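Local atomic coordinates of Agap007691-pb (Anopheles gambiae, PDB entry 5C98), a protein that has no established function but belongs to the serpin family and so probably acts as a serine protease inhibitor. Residues 93-98 with 175-180; 211-216 with 271-276; 225-230 with 346-351; 282-287 with 322-327. One frame throughout, in Å; residues are numbered along the deposited sequence.

Contact 1: 93-98 with 175-180; sequences QHLKAL and VSVLTP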
# COMPACT_ATOMS: atom_id res chain seq x y z
N GLN A 93 -15.83 -2.17 -5.48
CA GLN A 93 -15.79 -0.80 -5.95
C GLN A 93 -15.03 0.12 -5.01
O GLN A 93 -14.74 1.26 -5.39
CB GLN A 93 -17.21 -0.26 -6.11
CG GLN A 93 -17.90 0.02 -4.78
CD GLN A 93 -19.38 0.29 -4.90
OE1 GLN A 93 -20.18 -0.63 -5.11
NE2 GLN A 93 -19.76 1.56 -4.76
N HIS A 94 -14.72 -0.33 -3.80
CA HIS A 94 -14.19 0.55 -2.78
C HIS A 94 -12.67 0.51 -2.68
O HIS A 94 -12.01 1.56 -2.53
CB HIS A 94 -14.78 0.18 -1.42
CG HIS A 94 -16.27 0.11 -1.40
ND1 HIS A 94 -17.07 1.21 -1.61
CD2 HIS A 94 -17.10 -0.93 -1.19
CE1 HIS A 94 -18.34 0.85 -1.53
NE2 HIS A 94 -18.38 -0.45 -1.27
N LEU A 95 -12.09 -0.68 -2.73
CA LEU A 95 -10.66 -0.87 -2.58
C LEU A 95 -10.37 -2.16 -3.31
O LEU A 95 -11.01 -3.19 -3.06
CB LEU A 95 -10.28 -0.99 -1.10
CG LEU A 95 -8.77 -1.11 -0.81
CD1 LEU A 95 -8.48 -0.59 0.59
CD2 LEU A 95 -8.24 -2.51 -0.99
N LYS A 96 -9.43 -2.09 -4.26
CA LYS A 96 -9.01 -3.27 -5.00
C LYS A 96 -7.61 -3.65 -4.55
O LYS A 96 -6.71 -2.82 -4.58
CB LYS A 96 -9.05 -2.98 -6.49
CG LYS A 96 -10.48 -2.85 -7.01
CD LYS A 96 -10.51 -2.66 -8.54
CE LYS A 96 -11.90 -2.33 -9.04
NZ LYS A 96 -12.91 -3.30 -8.54
N ALA A 97 -7.46 -4.89 -4.09
CA ALA A 97 -6.17 -5.43 -3.66
C ALA A 97 -6.01 -6.74 -4.41
O ALA A 97 -6.65 -7.74 -4.07
CB ALA A 97 -6.13 -5.65 -2.16
N LEU A 98 -5.15 -6.72 -5.43
CA LEU A 98 -5.06 -7.80 -6.40
C LEU A 98 -3.62 -8.22 -6.56
O LEU A 98 -2.75 -7.38 -6.84
CB LEU A 98 -5.60 -7.35 -7.76
CG LEU A 98 -7.10 -7.04 -7.83
CD1 LEU A 98 -7.42 -6.15 -9.05
CD2 LEU A 98 -7.89 -8.33 -7.85
N VAL A 175 -2.75 -2.16 -5.00
CA VAL A 175 -3.74 -1.74 -4.01
C VAL A 175 -4.22 -0.34 -4.37
O VAL A 175 -3.45 0.63 -4.29
CB VAL A 175 -3.22 -1.78 -2.58
CG1 VAL A 175 -4.29 -1.29 -1.60
CG2 VAL A 175 -2.79 -3.22 -2.26
N SER A 176 -5.49 -0.23 -4.73
CA SER A 176 -6.09 1.02 -5.17
C SER A 176 -7.27 1.35 -4.29
O SER A 176 -8.20 0.56 -4.18
CB SER A 176 -6.55 0.93 -6.63
OG SER A 176 -5.43 0.67 -7.43
N VAL A 177 -7.23 2.52 -3.68
CA VAL A 177 -8.36 3.04 -2.93
C VAL A 177 -9.19 3.86 -3.90
O VAL A 177 -8.70 4.87 -4.43
CB VAL A 177 -7.88 3.90 -1.75
CG1 VAL A 177 -9.08 4.54 -1.03
CG2 VAL A 177 -7.02 3.06 -0.83
N LEU A 178 -10.42 3.44 -4.14
CA LEU A 178 -11.27 4.01 -5.17
C LEU A 178 -12.51 4.72 -4.63
O LEU A 178 -13.14 5.48 -5.38
CB LEU A 178 -11.69 2.92 -6.16
CG LEU A 178 -10.51 2.14 -6.76
CD1 LEU A 178 -10.99 0.91 -7.52
CD2 LEU A 178 -9.67 3.05 -7.65
N THR A 179 -12.85 4.52 -3.37
CA THR A 179 -14.07 5.11 -2.84
C THR A 179 -13.89 6.62 -2.70
O THR A 179 -12.81 7.09 -2.33
CB THR A 179 -14.36 4.48 -1.48
OG1 THR A 179 -14.76 3.12 -1.66
CG2 THR A 179 -15.47 5.17 -0.81
N PRO A 180 -14.94 7.41 -2.97
CA PRO A 180 -14.82 8.86 -2.79
C PRO A 180 -14.82 9.22 -1.31
O PRO A 180 -15.35 8.51 -0.47
CB PRO A 180 -16.07 9.42 -3.48
CG PRO A 180 -17.01 8.32 -3.55
CD PRO A 180 -16.24 7.03 -3.54
O HOH W 1 -16.12 3.90 -5.95
O HOH W 2 -5.41 -2.54 -7.50

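Contact 2: 211-216 with 271-276; sequences TAFVRR and SCWTDL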
# COMPACT_ATOMS: atom_id res chain seq x y z
N THR A 211 -15.98 23.44 5.24
CA THR A 211 -16.21 23.36 6.67
C THR A 211 -16.89 22.02 6.91
O THR A 211 -18.00 21.79 6.41
CB THR A 211 -17.12 24.49 7.14
OG1 THR A 211 -16.48 25.74 6.86
CG2 THR A 211 -17.35 24.38 8.64
N ALA A 212 -16.22 21.14 7.63
CA ALA A 212 -16.70 19.78 7.83
C ALA A 212 -16.69 19.43 9.31
O ALA A 212 -15.88 19.93 10.08
CB ALA A 212 -15.81 18.79 7.10
N PHE A 213 -17.61 18.54 9.69
CA PHE A 213 -17.71 18.06 11.06
C PHE A 213 -16.94 16.75 11.13
O PHE A 213 -17.50 15.65 11.01
CB PHE A 213 -19.18 17.89 11.44
CG PHE A 213 -19.40 17.61 12.89
CD1 PHE A 213 -19.07 18.54 13.85
CD2 PHE A 213 -19.97 16.41 13.29
CE1 PHE A 213 -19.28 18.28 15.19
CE2 PHE A 213 -20.19 16.15 14.62
CZ PHE A 213 -19.84 17.08 15.57
N VAL A 214 -15.63 16.87 11.33
CA VAL A 214 -14.70 15.74 11.23
C VAL A 214 -14.07 15.46 12.59
O VAL A 214 -13.87 16.35 13.42
CB VAL A 214 -13.60 15.96 10.17
CG1 VAL A 214 -14.17 15.91 8.77
CG2 VAL A 214 -12.85 17.29 10.42
N ARG A 215 -13.70 14.20 12.79
CA ARG A 215 -12.90 13.81 13.93
C ARG A 215 -11.49 14.40 13.82
O ARG A 215 -10.83 14.28 12.78
CB ARG A 215 -12.83 12.29 13.99
CG ARG A 215 -14.15 11.66 14.43
CD ARG A 215 -14.20 10.17 14.24
NE ARG A 215 -13.27 9.43 15.09
CZ ARG A 215 -13.43 9.23 16.40
NH1 ARG A 215 -14.47 9.77 17.04
NH2 ARG A 215 -12.55 8.51 17.07
N ARG A 216 -11.03 15.03 14.89
CA ARG A 216 -9.78 15.76 14.87
C ARG A 216 -9.14 15.69 16.25
O ARG A 216 -9.82 15.48 17.26
CB ARG A 216 -10.01 17.22 14.49
CG ARG A 216 -10.75 18.07 15.55
CD ARG A 216 -9.82 18.70 16.57
NE ARG A 216 -10.56 19.50 17.56
CZ ARG A 216 -11.11 19.00 18.66
NH1 ARG A 216 -11.01 17.71 18.95
NH2 ARG A 216 -11.76 19.79 19.49
N SER A 271 -15.22 14.65 17.09
CA SER A 271 -15.81 15.33 15.95
C SER A 271 -15.96 16.81 16.26
O SER A 271 -16.37 17.19 17.35
CB SER A 271 -17.18 14.73 15.62
OG SER A 271 -17.06 13.48 14.98
N CYS A 272 -15.64 17.64 15.27
CA CYS A 272 -15.55 19.07 15.50
C CYS A 272 -15.68 19.78 14.16
O CYS A 272 -15.14 19.33 13.16
CB CYS A 272 -14.18 19.35 16.13
SG CYS A 272 -13.85 21.05 16.40
N TRP A 273 -16.44 20.88 14.14
CA TRP A 273 -16.55 21.65 12.92
C TRP A 273 -15.18 22.24 12.59
O TRP A 273 -14.60 22.97 13.40
CB TRP A 273 -17.60 22.75 13.07
CG TRP A 273 -18.99 22.22 12.86
CD1 TRP A 273 -19.99 22.12 13.80
CD2 TRP A 273 -19.53 21.70 11.64
NE1 TRP A 273 -21.11 21.57 13.23
CE2 TRP A 273 -20.86 21.31 11.91
CE3 TRP A 273 -19.03 21.53 10.35
CZ2 TRP A 273 -21.69 20.76 10.93
CZ3 TRP A 273 -19.85 20.98 9.38
CH2 TRP A 273 -21.16 20.60 9.67
N THR A 274 -14.65 21.86 11.42
CA THR A 274 -13.26 22.14 11.07
C THR A 274 -13.19 22.86 9.74
O THR A 274 -13.81 22.43 8.77
CB THR A 274 -12.48 20.83 10.96
OG1 THR A 274 -12.50 20.17 12.22
CG2 THR A 274 -11.02 21.06 10.51
N ASP A 275 -12.41 23.93 9.69
CA ASP A 275 -12.11 24.59 8.43
C ASP A 275 -10.96 23.83 7.80
O ASP A 275 -9.82 23.89 8.28
CB ASP A 275 -11.75 26.06 8.62
CG ASP A 275 -11.72 26.79 7.32
OD1 ASP A 275 -10.66 26.79 6.68
OD2 ASP A 275 -12.77 27.31 6.89
N LEU A 276 -11.28 23.08 6.75
CA LEU A 276 -10.39 22.10 6.17
C LEU A 276 -9.93 22.56 4.80
O LEU A 276 -10.76 22.92 3.95
CB LEU A 276 -11.14 20.76 6.06
CG LEU A 276 -10.43 19.53 5.49
CD1 LEU A 276 -9.26 19.15 6.34
CD2 LEU A 276 -11.42 18.40 5.41
O HOH W 3 -17.52 13.26 12.32

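Contact 3: 225-230 with 346-351; sequences KVVDMP and FEFHAN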
# COMPACT_ATOMS: atom_id res chain seq x y z
N LYS A 225 -1.07 17.99 13.89
CA LYS A 225 -2.53 17.98 13.87
C LYS A 225 -3.01 16.73 13.14
O LYS A 225 -2.32 16.20 12.27
CB LYS A 225 -3.05 19.19 13.12
CG LYS A 225 -2.89 20.51 13.81
CD LYS A 225 -3.54 21.64 13.02
CE LYS A 225 -3.45 22.93 13.76
NZ LYS A 225 -4.05 24.05 13.00
N VAL A 226 -4.19 16.25 13.52
CA VAL A 226 -4.75 15.03 12.95
C VAL A 226 -6.20 15.27 12.60
O VAL A 226 -6.96 15.80 13.41
CB VAL A 226 -4.67 13.88 13.97
CG1 VAL A 226 -5.12 12.60 13.35
CG2 VAL A 226 -3.26 13.77 14.52
N VAL A 227 -6.60 14.85 11.41
CA VAL A 227 -8.01 14.71 11.07
C VAL A 227 -8.22 13.32 10.48
O VAL A 227 -7.35 12.79 9.78
CB VAL A 227 -8.51 15.78 10.07
CG1 VAL A 227 -8.55 17.17 10.70
CG2 VAL A 227 -7.71 15.75 8.77
N ASP A 228 -9.35 12.72 10.76
CA ASP A 228 -9.71 11.43 10.16
C ASP A 228 -10.84 11.71 9.17
O ASP A 228 -11.95 12.07 9.57
CB ASP A 228 -10.12 10.42 11.23
CG ASP A 228 -9.82 8.98 10.84
OD1 ASP A 228 -9.55 8.72 9.64
OD2 ASP A 228 -9.86 8.12 11.74
N MET A 229 -10.52 11.60 7.88
CA MET A 229 -11.39 12.00 6.79
C MET A 229 -12.07 10.76 6.22
O MET A 229 -11.41 9.97 5.52
CB MET A 229 -10.58 12.69 5.70
CG MET A 229 -10.05 14.04 6.16
SD MET A 229 -9.16 14.89 4.88
CE MET A 229 -10.42 15.11 3.63
N PRO A 230 -13.34 10.53 6.49
CA PRO A 230 -13.94 9.27 6.05
C PRO A 230 -14.22 9.22 4.56
O PRO A 230 -14.54 10.22 3.92
CB PRO A 230 -15.27 9.22 6.81
CG PRO A 230 -15.59 10.64 7.10
CD PRO A 230 -14.27 11.36 7.26
N PHE A 346 -11.90 24.42 14.66
CA PHE A 346 -10.59 23.84 14.44
C PHE A 346 -10.21 24.23 13.02
O PHE A 346 -11.08 24.31 12.16
CB PHE A 346 -10.64 22.31 14.62
CG PHE A 346 -9.29 21.64 14.58
CD1 PHE A 346 -8.31 21.98 15.50
CD2 PHE A 346 -9.02 20.63 13.67
CE1 PHE A 346 -7.08 21.36 15.48
CE2 PHE A 346 -7.79 20.01 13.65
CZ PHE A 346 -6.82 20.37 14.56
N GLU A 347 -8.94 24.54 12.80
CA GLU A 347 -8.42 24.76 11.47
C GLU A 347 -7.46 23.64 11.14
O GLU A 347 -6.60 23.27 11.97
CB GLU A 347 -7.73 26.13 11.31
CG GLU A 347 -8.75 27.27 11.10
CD GLU A 347 -8.14 28.61 10.68
OE1 GLU A 347 -8.86 29.63 10.82
OE2 GLU A 347 -6.99 28.67 10.20
N PHE A 348 -7.61 23.09 9.95
CA PHE A 348 -6.67 22.08 9.44
C PHE A 348 -6.40 22.44 7.99
O PHE A 348 -7.13 22.04 7.09
CB PHE A 348 -7.26 20.68 9.58
CG PHE A 348 -6.29 19.58 9.24
CD1 PHE A 348 -6.16 19.10 7.95
CD2 PHE A 348 -5.56 18.99 10.26
CE1 PHE A 348 -5.31 18.05 7.70
CE2 PHE A 348 -4.70 17.97 9.99
CZ PHE A 348 -4.58 17.49 8.72
N HIS A 349 -5.34 23.18 7.77
CA HIS A 349 -4.95 23.66 6.44
C HIS A 349 -3.69 22.92 6.03
O HIS A 349 -2.58 23.27 6.44
CB HIS A 349 -4.78 25.17 6.46
CG HIS A 349 -6.06 25.90 6.63
ND1 HIS A 349 -6.14 27.27 6.69
CD2 HIS A 349 -7.33 25.45 6.76
CE1 HIS A 349 -7.40 27.64 6.83
NE2 HIS A 349 -8.14 26.55 6.88
N ALA A 350 -3.87 21.86 5.25
CA ALA A 350 -2.77 20.98 4.87
C ALA A 350 -2.08 21.58 3.66
O ALA A 350 -2.34 21.22 2.51
CB ALA A 350 -3.28 19.57 4.61
N ASN A 351 -1.18 22.53 3.93
CA ASN A 351 -0.46 23.30 2.92
C ASN A 351 1.03 23.05 3.00
O ASN A 351 1.83 23.85 2.52
CB ASN A 351 -0.75 24.79 3.07
CG ASN A 351 -0.52 25.28 4.48
OD1 ASN A 351 0.22 24.68 5.26
ND2 ASN A 351 -1.19 26.38 4.83
O HOH W 4 -3.73 24.43 10.07

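Contact 4: 282-287 with 322-327; sequences FVREKT and IQHCYL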
# COMPACT_ATOMS: atom_id res chain seq x y z
N PHE A 282 -3.48 13.20 -5.91
CA PHE A 282 -3.43 11.76 -6.01
C PHE A 282 -2.00 11.33 -5.77
O PHE A 282 -1.06 12.13 -5.86
CB PHE A 282 -3.92 11.27 -7.36
CG PHE A 282 -2.93 11.49 -8.46
CD1 PHE A 282 -2.82 12.72 -9.07
CD2 PHE A 282 -2.10 10.45 -8.86
CE1 PHE A 282 -1.91 12.91 -10.08
CE2 PHE A 282 -1.17 10.64 -9.85
CZ PHE A 282 -1.08 11.88 -10.47
N VAL A 283 -1.85 10.05 -5.46
CA VAL A 283 -0.55 9.39 -5.40
C VAL A 283 -0.72 8.09 -6.15
O VAL A 283 -1.65 7.33 -5.88
CB VAL A 283 -0.07 9.15 -3.96
CG1 VAL A 283 1.23 8.35 -3.92
CG2 VAL A 283 0.16 10.47 -3.26
N ARG A 284 0.14 7.86 -7.13
CA ARG A 284 0.17 6.59 -7.85
C ARG A 284 1.64 6.22 -7.96
O ARG A 284 2.37 6.84 -8.73
CB ARG A 284 -0.45 6.73 -9.23
CG ARG A 284 -0.55 5.38 -9.95
CD ARG A 284 -0.90 5.51 -11.38
NE ARG A 284 -2.30 5.81 -11.59
CZ ARG A 284 -2.79 6.97 -12.02
NH1 ARG A 284 -1.98 8.00 -12.26
NH2 ARG A 284 -4.10 7.10 -12.20
N GLU A 285 2.06 5.23 -7.18
CA GLU A 285 3.49 5.01 -6.96
C GLU A 285 3.83 3.54 -7.01
O GLU A 285 3.19 2.71 -6.35
CB GLU A 285 3.94 5.59 -5.61
CG GLU A 285 3.93 7.14 -5.52
CD GLU A 285 4.94 7.83 -6.41
OE1 GLU A 285 5.98 7.22 -6.79
OE2 GLU A 285 4.70 9.02 -6.76
N LYS A 286 4.84 3.22 -7.82
CA LYS A 286 5.41 1.89 -7.93
C LYS A 286 6.56 1.79 -6.93
O LYS A 286 7.42 2.68 -6.88
CB LYS A 286 5.94 1.70 -9.34
CG LYS A 286 6.59 0.35 -9.61
CD LYS A 286 6.91 0.15 -11.09
CE LYS A 286 8.03 1.04 -11.56
NZ LYS A 286 8.06 1.08 -13.04
N THR A 287 6.58 0.71 -6.15
CA THR A 287 7.60 0.47 -5.15
C THR A 287 8.09 -0.96 -5.28
O THR A 287 7.52 -1.78 -6.01
CB THR A 287 7.08 0.73 -3.74
OG1 THR A 287 5.95 -0.11 -3.48
CG2 THR A 287 6.66 2.19 -3.60
N ILE A 322 7.01 -6.46 -7.03
CA ILE A 322 6.71 -5.06 -7.25
C ILE A 322 5.29 -4.78 -6.79
O ILE A 322 4.38 -5.56 -7.07
CB ILE A 322 6.87 -4.68 -8.74
CG1 ILE A 322 8.32 -4.89 -9.21
CG2 ILE A 322 6.43 -3.25 -8.99
CD1 ILE A 322 9.35 -4.06 -8.49
N GLN A 323 5.11 -3.64 -6.14
CA GLN A 323 3.80 -3.14 -5.74
C GLN A 323 3.52 -1.81 -6.41
O GLN A 323 4.42 -1.00 -6.63
CB GLN A 323 3.69 -2.97 -4.23
CG GLN A 323 2.34 -2.54 -3.74
CD GLN A 323 2.21 -2.62 -2.23
OE1 GLN A 323 2.78 -1.83 -1.48
NE2 GLN A 323 1.45 -3.61 -1.77
N HIS A 324 2.25 -1.56 -6.74
CA HIS A 324 1.82 -0.28 -7.28
C HIS A 324 0.52 0.09 -6.60
O HIS A 324 -0.42 -0.71 -6.55
CB HIS A 324 1.63 -0.38 -8.80
CG HIS A 324 1.90 0.88 -9.54
ND1 HIS A 324 2.59 0.90 -10.74
CD2 HIS A 324 1.56 2.17 -9.30
CE1 HIS A 324 2.66 2.13 -11.19
NE2 HIS A 324 2.04 2.93 -10.34
N CYS A 325 0.49 1.28 -6.00
CA CYS A 325 -0.64 1.72 -5.22
C CYS A 325 -1.20 3.00 -5.78
O CYS A 325 -0.48 3.81 -6.36
CB CYS A 325 -0.24 1.96 -3.78
SG CYS A 325 0.12 0.42 -2.85
N TYR A 326 -2.49 3.21 -5.55
CA TYR A 326 -3.21 4.38 -6.01
C TYR A 326 -4.16 4.88 -4.94
O TYR A 326 -4.81 4.08 -4.26
CB TYR A 326 -4.03 4.01 -7.24
CG TYR A 326 -4.97 5.11 -7.75
CD1 TYR A 326 -4.50 6.15 -8.53
CD2 TYR A 326 -6.32 5.11 -7.41
CE1 TYR A 326 -5.36 7.19 -8.99
CE2 TYR A 326 -7.18 6.13 -7.85
CZ TYR A 326 -6.70 7.14 -8.65
OH TYR A 326 -7.56 8.15 -9.12
N LEU A 327 -4.24 6.20 -4.82
CA LEU A 327 -5.19 6.91 -3.99
C LEU A 327 -5.43 8.27 -4.62
O LEU A 327 -4.49 8.91 -5.08
CB LEU A 327 -4.62 7.14 -2.58
CG LEU A 327 -5.42 8.07 -1.67
CD1 LEU A 327 -6.78 7.47 -1.27
CD2 LEU A 327 -4.62 8.39 -0.44
O HOH W 5 2.37 5.37 -11.55
O HOH W 6 5.59 -1.68 -1.24

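Contact 1: 93-98 with 175-180
L95, K96 and A97 pair with V177, S176 and V175 as two neighbouring strands of the large serpin sheet A, close to the end of strand 169-177. The strand axes lie 4.7 Å apart at 178°, antiparallel. K96 and S176 form the hydrogen-bonded pair: K96 N to S176 O and S176 N to K96 O are each 2.9 Å. Beyond the last bridge the pairing bends over: L178 N reaches H94 O at 2.9 Å, but from 40° above the carbonyl plane, and T179 N adds a weak bond to the same oxygen. H94 ND1 and T179 OG1, which lies at the ring edge, share a hydrogen bond of 3.0 Å.

On the buried side L95 CG stands anti to the backbone N (chi1 -176°), while CD1 meets V177 CG2 and CD2 meets V175 CG1. A97 CB extends this row against V175 CG2, and helix 75-89 packs on L95 and A97. On the other side K96 crosses L178 at about a right angle, its CE 3.7 Å from L178 CD1, while its ammonium bonds to G92 O. S176 OG bonds to T149 O, and a water donates to both S176 OG and K96 O, 3.2 Å from each.

Contact 2: 211-216 with 271-276
F213 lies against W273, and T211 and S271 extend this outward-facing row, where two strands of serpin sheet C, 204-219 and the first part of 270-287, pair antiparallel. The short axes make an angle of 135°, so the pair is strongly twisted. Of the backbone bonds, A212 and T274 exchange two, with T274 N to A212 O at 2.7 Å; V214 and C272 exchange two that are less straight. C272 O accepts twice, from V214 N and from T274 OG1, which approach from opposite faces of the carbonyl plane.

Two CH-pi contacts involve the rings. F213 CB sits 3.5 Å from the centroid of the six-membered ring of W273, almost on its normal, and S271 CB lies 3.8 Å from the F213 centroid. The two rings themselves meet obliquely, their planes at 47°. T211 CG2 packs against W273 CE3 at 3.7 Å.

On the other face V214 CG2 lies against T274, 3.4 Å from its OG1. R216, directed toward the partner strand, lays CG on C272 CB at 3.7 Å. The R216 guanidinium forms a cation-pi contact with F346, and one of its faces carries C272 CB, offset toward the rim.

Contact 3: 225-230 with 346-351
K225 reaches across F348 and F346 to a backbone oxygen of the second strand. Its CB lies 3.7 Å from F348 CE2; the K225 carbonyl lies at the edge of that ring. CG, anti to the carbonyl carbon (chi1 -72°), approaches F346 CZ. From there the chain is fully extended, sliding past the F346 side chain in the opposite direction: CD comes within 3.8 Å of F346 CZ and is already near E347 O, and CE keeps close to the same oxygen. NZ ends the run with a hydrogen bond to E347 O of 2.9 Å, entering from above the carbonyl plane. A water then accepts from both K225 NZ, at 3.0 Å, and H349 N, so the lysine tip is tied to two successive peptide groups. The E347 carboxylate is not part of this grip, since its OE2 stays 6.2 Å from NZ.

No backbone pairing joins the segments: the axes pass 8.4 Å apart at 90°. Here a strand of serpin sheet B, 225-230, crosses the short edge strand of sheet C that follows the unmodelled segment probably holding the reactive-centre loop.

V227 supplies the apolar half. It meets F348 tip to tip, with CG2 over the ring face, 3.6 Å from the centroid and 16° off the normal, and CG1 against F348 CD2. L243 and L276 touch F348 as well, whereas F346 packs on T274 and L218 and turns the edge of its ring to V227, CE2 standing 4.2 Å from V227 CG1.

Contact 4: 282-287 with 322-327
V283, E285 and T287 pair with L327, C325 and Q323 through six backbone hydrogen bonds, the axes 4.7 Å apart and antiparallel, their directions at 168°. The bond T287 N to Q323 O is the shortest at 2.8 Å and nearly straight at 171°.

H324 works on the face shared with R284 and K286. Its chi1 of -149° turns CG away from a strict anti position, and the ring lies beside the opposite strand: K286 CB stands over one face, 3.9 Å from the centroid, and R284 CG approaches NE2 at 3.6 Å. A water in the ring plane joins that NE2, at 2.7 Å, to R284 O, while ND1 bonds to F154 O; both ring nitrogens thus have partners, which would hold the ring's rotation. The R284 guanidinium approaches the Y326 ring obliquely, NH2 3.4 Å from CE1, and its NE bonds to E150 O. K286 CG rests on I322 CG2, and its NZ forms a salt bridge with D159.

On the other face T287 and Q323 run side by side, pointing the same way. A water links T287 OG1 to Q323 OE1, 2.8 Å from each; Q323 NE2 binds S173 OG.

Segments 282-287 and 322-327 are neighbouring antiparallel strands of serpin sheet A, 6A and 5A. Strand 320-328 also bonds directly to strand 169-177, as in native serpins before the reactive loop inserts between those two.

Overall arrangement
Contacts 1 and 4 belong to sheet A and lie near the centre of the molecule, 11 and 7 Å from it. They join directly: V177 N is 2.9 Å from Y326 O, so strands 95-104, 169-177, 320-328 and 270-287 follow one another. Contacts 2 and 3 lie farther out, at 27 and 22 Å, and share the sheet C pairing of D275 N with F346 O. Strand 270-287 serves both regions, in contacts 2 and 4. Backbone bonding carries contacts 1, 2 and 4, whereas contact 3 has no backbone-to-backbone bond and rests on side-chain packing and one lysine-to-carbonyl bond. Exposed aromatic rings mark contact 2; contact 1 is the more buried.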